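PDB 3GMS: putative NADPH:quinone reductase from Bacillus thuringiensis, which probably reduces quinones with NADPH as a member of the medium-chain dehydrogenase/reductase superfamily. Local coordinates for residues V35-L40 with G72-V77; R89-R94 with V111-S116. All blocks are in the same frame, centred on the assembly; numbering follows the deposited sequence.

Contact 1: residues V35-L40 with G72-V77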
loop_
_atom_site.group_PDB
_atom_site.type_symbol
_atom_site.label_atom_id
_atom_site.label_comp_id
_atom_site.label_asym_id
_atom_site.label_seq_id
_atom_site.Cartn_x
_atom_site.Cartn_y
_atom_site.Cartn_z
ATOM N N VAL A 35 2.941 -11.129 20.225
ATOM C CA VAL A 35 1.523 -11.466 20.100
ATOM C C VAL A 35 1.467 -12.525 18.986
ATOM O O VAL A 35 2.166 -12.382 17.997
ATOM C CB VAL A 35 0.687 -10.192 19.782
ATOM C CG1 VAL A 35 -0.771 -10.538 19.500
ATOM C CG2 VAL A 35 0.790 -9.208 20.983
ATOM N N PHE A 36 0.667 -13.577 19.179
ATOM C CA PHE A 36 0.644 -14.731 18.287
ATOM C C PHE A 36 -0.762 -14.783 17.656
ATOM O O PHE A 36 -1.761 -14.934 18.379
ATOM C CB PHE A 36 0.950 -15.989 19.133
ATOM C CG PHE A 36 0.907 -17.284 18.367
ATOM C CD1 PHE A 36 1.949 -17.640 17.541
ATOM C CD2 PHE A 36 -0.174 -18.167 18.511
ATOM C CE1 PHE A 36 1.916 -18.833 16.851
ATOM C CE2 PHE A 36 -0.217 -19.353 17.825
ATOM C CZ PHE A 36 0.833 -19.697 16.995
ATOM N N VAL A 37 -0.858 -14.646 16.323
ATOM C CA VAL A 37 -2.135 -14.359 15.709
ATOM C C VAL A 37 -2.442 -15.398 14.626
ATOM O O VAL A 37 -1.607 -15.639 13.724
ATOM C CB VAL A 37 -2.065 -12.928 15.077
ATOM C CG1 VAL A 37 -3.353 -12.620 14.312
ATOM C CG2 VAL A 37 -1.831 -11.860 16.186
ATOM N N ARG A 38 -3.602 -16.047 14.724
ATOM C CA ARG A 38 -4.037 -16.977 13.663
ATOM C C ARG A 38 -4.668 -16.130 12.541
ATOM O O ARG A 38 -5.704 -15.512 12.759
ATOM C CB ARG A 38 -5.057 -18.008 14.207
ATOM C CG ARG A 38 -5.695 -18.908 13.097
ATOM C CD ARG A 38 -6.742 -19.923 13.659
ATOM N NE ARG A 38 -7.668 -19.281 14.602
ATOM C CZ ARG A 38 -8.828 -18.709 14.285
ATOM N NH1 ARG A 38 -9.247 -18.678 13.025
ATOM N NH2 ARG A 38 -9.570 -18.160 15.245
ATOM N N MET A 39 -4.047 -16.113 11.357
ATOM C CA MET A 39 -4.513 -15.270 10.217
ATOM C C MET A 39 -5.830 -15.749 9.596
ATOM O O MET A 39 -6.091 -16.953 9.493
ATOM C CB MET A 39 -3.427 -15.214 9.142
ATOM C CG MET A 39 -2.092 -14.519 9.606
ATOM S SD MET A 39 -2.296 -12.905 10.408
ATOM C CE MET A 39 -2.716 -11.948 8.896
ATOM N N LEU A 40 -6.646 -14.779 9.169
ATOM C CA LEU A 40 -7.903 -15.058 8.508
ATOM C C LEU A 40 -7.719 -14.733 7.055
ATOM O O LEU A 40 -7.942 -15.595 6.201
ATOM C CB LEU A 40 -9.017 -14.191 9.088
ATOM C CG LEU A 40 -9.303 -14.463 10.568
ATOM C CD1 LEU A 40 -10.168 -13.361 11.168
ATOM C CD2 LEU A 40 -10.045 -15.796 10.709
ATOM N N GLY A 72 -6.167 -11.104 11.597
ATOM C CA GLY A 72 -6.321 -12.422 12.236
ATOM C C GLY A 72 -6.805 -12.265 13.667
ATOM O O GLY A 72 -7.143 -11.151 14.096
ATOM N N ILE A 73 -6.833 -13.393 14.387
ATOM C CA ILE A 73 -7.321 -13.457 15.782
ATOM C C ILE A 73 -6.169 -13.798 16.705
ATOM O O ILE A 73 -5.455 -14.755 16.454
ATOM C CB ILE A 73 -8.388 -14.582 15.940
ATOM C CG1 ILE A 73 -9.559 -14.345 15.008
ATOM C CG2 ILE A 73 -8.825 -14.725 17.436
ATOM C CD1 ILE A 73 -10.249 -13.050 15.295
ATOM N N VAL A 74 -5.994 -13.015 17.771
ATOM C CA VAL A 74 -4.942 -13.276 18.722
ATOM C C VAL A 74 -5.279 -14.565 19.438
ATOM O O VAL A 74 -6.394 -14.690 19.962
ATOM C CB VAL A 74 -4.846 -12.160 19.784
ATOM C CG1 VAL A 74 -3.765 -12.461 20.835
ATOM C CG2 VAL A 74 -4.605 -10.798 19.154
ATOM N N GLU A 75 -4.331 -15.503 19.428
ATOM C CA GLU A 75 -4.473 -16.823 20.078
ATOM C C GLU A 75 -3.681 -16.917 21.371
ATOM O O GLU A 75 -4.036 -17.693 22.285
ATOM C CB GLU A 75 -3.956 -17.935 19.160
ATOM C CG GLU A 75 -4.710 -18.109 17.876
ATOM C CD GLU A 75 -5.927 -18.985 18.009
ATOM O OE1 GLU A 75 -6.904 -18.567 18.672
ATOM O OE2 GLU A 75 -5.902 -20.088 17.420
ATOM N N ASN A 76 -2.566 -16.199 21.422
ATOM C CA ASN A 76 -1.691 -16.238 22.611
ATOM C C ASN A 76 -0.835 -14.986 22.645
ATOM O O ASN A 76 -0.684 -14.304 21.624
ATOM C CB ASN A 76 -0.830 -17.504 22.621
ATOM C CG ASN A 76 -0.447 -17.939 24.040
ATOM O OD1 ASN A 76 -0.799 -17.272 25.034
ATOM N ND2 ASN A 76 0.267 -19.055 24.133
ATOM N N VAL A 77 -0.309 -14.649 23.811
ATOM C CA VAL A 77 0.576 -13.498 23.970
ATOM C C VAL A 77 1.726 -13.896 24.899
ATOM O O VAL A 77 1.594 -14.837 25.698
ATOM C CB VAL A 77 -0.162 -12.238 24.515
ATOM C CG1 VAL A 77 -1.262 -11.752 23.534
ATOM C CG2 VAL A 77 -0.756 -12.478 25.931
#
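V35, V37 and V74 pack on the buried face of an antiparallel strand pair: CG1 of V35 lies 3.8 Å from CG1 of V74, the two side chains crossing at about a right angle, while CG2 of V37 meets CG2 of V74. With CG1 anti to its backbone N (chi1 175°), V37 sets V37 CG1 3.5 Å from G72 C. There the strands close to a CA–CA distance of 3.9 Å between M39 and G72, and the hydrogen that G72 carries in place of a side chain permits this approach. Between F36 and V37 the register slips by one. E75 N bonds nearly straight to F36 O at 2.8 Å (N-H...O 170°) and N76 N adds a weak bond to the same oxygen, the mark of a classic beta bulge. On the other face R38, I73, E75 and N76 are partly exposed, whereas F36 is buried. R38 bends at chi3, and its NE lies 3.4 Å from OE2 of E75, a weak salt bridge that is doubtful because E75 is modelled in two conformers; NH2 rests beside I73. E75 CB lies at the edge of the F36 ring, which also stacks with Y102. Strand 34-43 continues the sheet through strand 102-106, and strand 71-77 through strand 89-92.

Contact 2: residues R89-R94 with V111-S116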
loop_
_atom_site.group_PDB
_atom_site.type_symbol
_atom_site.label_atom_id
_atom_site.label_comp_id
_atom_site.label_asym_id
_atom_site.label_seq_id
_atom_site.Cartn_x
_atom_site.Cartn_y
_atom_site.Cartn_z
ATOM N N ARG A 89 -9.669 -9.448 17.217
ATOM C CA ARG A 89 -9.269 -9.335 15.805
ATOM C C ARG A 89 -8.318 -8.144 15.658
ATOM O O ARG A 89 -8.622 -7.041 16.104
ATOM C CB ARG A 89 -10.491 -9.124 14.878
ATOM C CG ARG A 89 -10.664 -10.241 13.828
ATOM C CD ARG A 89 -11.761 -10.016 12.744
ATOM N NE ARG A 89 -12.673 -8.987 13.167
ATOM C CZ ARG A 89 -13.112 -8.022 12.378
ATOM N NH1 ARG A 89 -13.874 -7.083 12.890
ATOM N NH2 ARG A 89 -12.759 -7.979 11.096
ATOM N N VAL A 90 -7.184 -8.385 15.005
ATOM C CA VAL A 90 -6.084 -7.431 14.943
ATOM C C VAL A 90 -5.355 -7.508 13.604
ATOM O O VAL A 90 -5.400 -8.549 12.936
ATOM C CB VAL A 90 -5.005 -7.703 16.055
ATOM C CG1 VAL A 90 -5.653 -7.690 17.464
ATOM C CG2 VAL A 90 -4.239 -8.963 15.831
ATOM N N LEU A 91 -4.658 -6.427 13.256
ATOM C CA LEU A 91 -3.630 -6.525 12.195
ATOM C C LEU A 91 -2.264 -6.756 12.849
ATOM O O LEU A 91 -1.782 -5.878 13.581
ATOM C CB LEU A 91 -3.578 -5.245 11.344
ATOM C CG LEU A 91 -4.921 -4.644 10.924
ATOM C CD1 LEU A 91 -4.669 -3.322 10.142
ATOM C CD2 LEU A 91 -5.812 -5.630 10.125
ATOM N N PRO A 92 -1.653 -7.921 12.617
ATOM C CA PRO A 92 -0.331 -8.104 13.263
ATOM C C PRO A 92 0.835 -7.603 12.373
ATOM O O PRO A 92 1.434 -8.383 11.617
ATOM C CB PRO A 92 -0.283 -9.595 13.469
ATOM C CG PRO A 92 -1.075 -10.191 12.311
ATOM C CD PRO A 92 -2.143 -9.174 11.972
ATOM N N LEU A 93 1.116 -6.313 12.430
ATOM C CA LEU A 93 1.975 -5.674 11.413
ATOM C C LEU A 93 3.399 -5.526 11.929
ATOM O O LEU A 93 3.632 -5.666 13.125
ATOM C CB LEU A 93 1.373 -4.331 10.992
ATOM C CG LEU A 93 -0.100 -4.350 10.574
ATOM C CD1 LEU A 93 -0.645 -2.950 10.253
ATOM C CD2 LEU A 93 -0.300 -5.280 9.339
ATOM N N ARG A 94 4.339 -5.288 11.014
ATOM C CA ARG A 94 5.760 -4.989 11.329
ATOM C C ARG A 94 6.424 -6.094 12.120
ATOM O O ARG A 94 7.278 -5.829 13.000
ATOM C CB ARG A 94 5.865 -3.637 12.073
ATOM C CG ARG A 94 5.267 -2.490 11.295
ATOM C CD ARG A 94 5.260 -1.130 12.018
ATOM N NE ARG A 94 6.595 -0.708 12.471
ATOM C CZ ARG A 94 6.809 0.445 13.099
ATOM N NH1 ARG A 94 5.796 1.296 13.271
ATOM N NH2 ARG A 94 8.027 0.747 13.542
ATOM N N VAL A 111 -2.558 -3.803 15.650
ATOM C CA VAL A 111 -3.649 -2.848 15.462
ATOM C C VAL A 111 -5.015 -3.485 15.711
ATOM O O VAL A 111 -5.460 -4.332 14.932
ATOM C CB VAL A 111 -3.643 -2.258 13.998
ATOM C CG1 VAL A 111 -4.747 -1.257 13.817
ATOM C CG2 VAL A 111 -2.255 -1.650 13.642
ATOM N N PRO A 112 -5.715 -3.057 16.782
ATOM C CA PRO A 112 -7.056 -3.583 17.066
ATOM C C PRO A 112 -8.033 -3.198 15.976
ATOM O O PRO A 112 -7.999 -2.069 15.521
ATOM C CB PRO A 112 -7.449 -2.844 18.367
ATOM C CG PRO A 112 -6.141 -2.460 19.000
ATOM C CD PRO A 112 -5.270 -2.077 17.803
ATOM N N ILE A 113 -8.903 -4.131 15.573
ATOM C CA ILE A 113 -9.931 -3.862 14.571
ATOM C C ILE A 113 -11.330 -3.992 15.221
ATOM O O ILE A 113 -11.595 -4.977 15.886
ATOM C CB ILE A 113 -9.834 -4.850 13.400
ATOM C CG1 ILE A 113 -8.478 -4.649 12.698
ATOM C CG2 ILE A 113 -11.003 -4.631 12.428
ATOM C CD1 ILE A 113 -8.331 -3.318 11.906
ATOM N N PRO A 114 -12.187 -2.986 15.047
ATOM C CA PRO A 114 -13.532 -3.020 15.678
ATOM C C PRO A 114 -14.474 -3.970 14.944
ATOM O O PRO A 114 -14.252 -4.275 13.774
ATOM C CB PRO A 114 -14.004 -1.564 15.552
ATOM C CG PRO A 114 -13.345 -1.056 14.333
ATOM C CD PRO A 114 -11.978 -1.745 14.279
ATOM N N ASP A 115 -15.512 -4.448 15.635
ATOM C CA ASP A 115 -16.464 -5.402 15.062
ATOM C C ASP A 115 -17.167 -4.871 13.798
ATOM O O ASP A 115 -17.578 -5.648 12.926
ATOM C CB ASP A 115 -17.510 -5.793 16.116
ATOM C CG ASP A 115 -16.904 -6.539 17.293
ATOM O OD1 ASP A 115 -15.738 -6.978 17.226
ATOM O OD2 ASP A 115 -17.611 -6.682 18.309
ATOM N N SER A 116 -17.272 -3.555 13.729
ATOM C CA SER A 116 -17.842 -2.812 12.600
ATOM C C SER A 116 -17.181 -3.070 11.243
ATOM O O SER A 116 -17.797 -2.871 10.198
ATOM C CB SER A 116 -17.717 -1.320 12.905
ATOM O OG SER A 116 -18.673 -0.574 12.194
HETATM O O HOH W 1 -13.478 -6.972 15.785
HETATM O O HOH W 2 -10.350 -6.034 18.135
#
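R89 to L91 and V111 to I113 form a short antiparallel strand pairing at the edge of the GroES-like domain's sheet, continued by a water-bridged loop. The ladder has three backbone bonds: V111 N to L91 O, L91 N to V111 O at 2.8 Å, and I113 N to R89 O at 3.0 Å. V90 and P112 make the non-hydrogen-bonded pair, where V90 CA comes within 3.2 Å of V111 O in a CA-H...O contact. On the buried side, the L91 side chain crosses that of I113 at about a right angle, with CG 3.8 Å from CD1 of I113; CD1 of L93 meets CG2 of V111. Beyond the ladder, R89 bends at chi3 (-17°) and lays one guanidinium face over CG2 of I113, which is 3.8 Å from R89 NH1. NH2 bonds to I117 O and forms a salt bridge with D119, two anchors that help fix the group's rotation. One water accepts from R89 NH1 (2.9 Å) and donates to I113 O and D115 OD1; a second donates to R89 O and I113 O, so I113 O receives two water bonds. W280 of helix 277-292 touches both L93 and V111. The arrangement is an antiparallel beta ladder of the GroES-like fold found in medium-chain dehydrogenases/reductases.

In the fold
From the N terminus, strand 34-43 runs first; the chain then passes through helix 46-49 and returns as strand 71-77, so contact 1 closes a loop with 31 intervening residues. After the loop 78-88, strand 89-92 starts contact 2, which closes over 16 residues, including strand 102-106, when 111-116 arrives. The two loops are in series, neither enclosing nor crossing the other. Their centres are about 10 Å apart, and they join where strands 71-77 and 89-92 are sheet neighbours: G72 O lies 2.9 Å from V90 N, a probable hydrogen bond, and M39 SD packs on P92 CG at 3.5 Å. Together they link four strands that are neighbours in turn across the GroES-like sheet: 34-43, 71-77, 89-92 and 110-112.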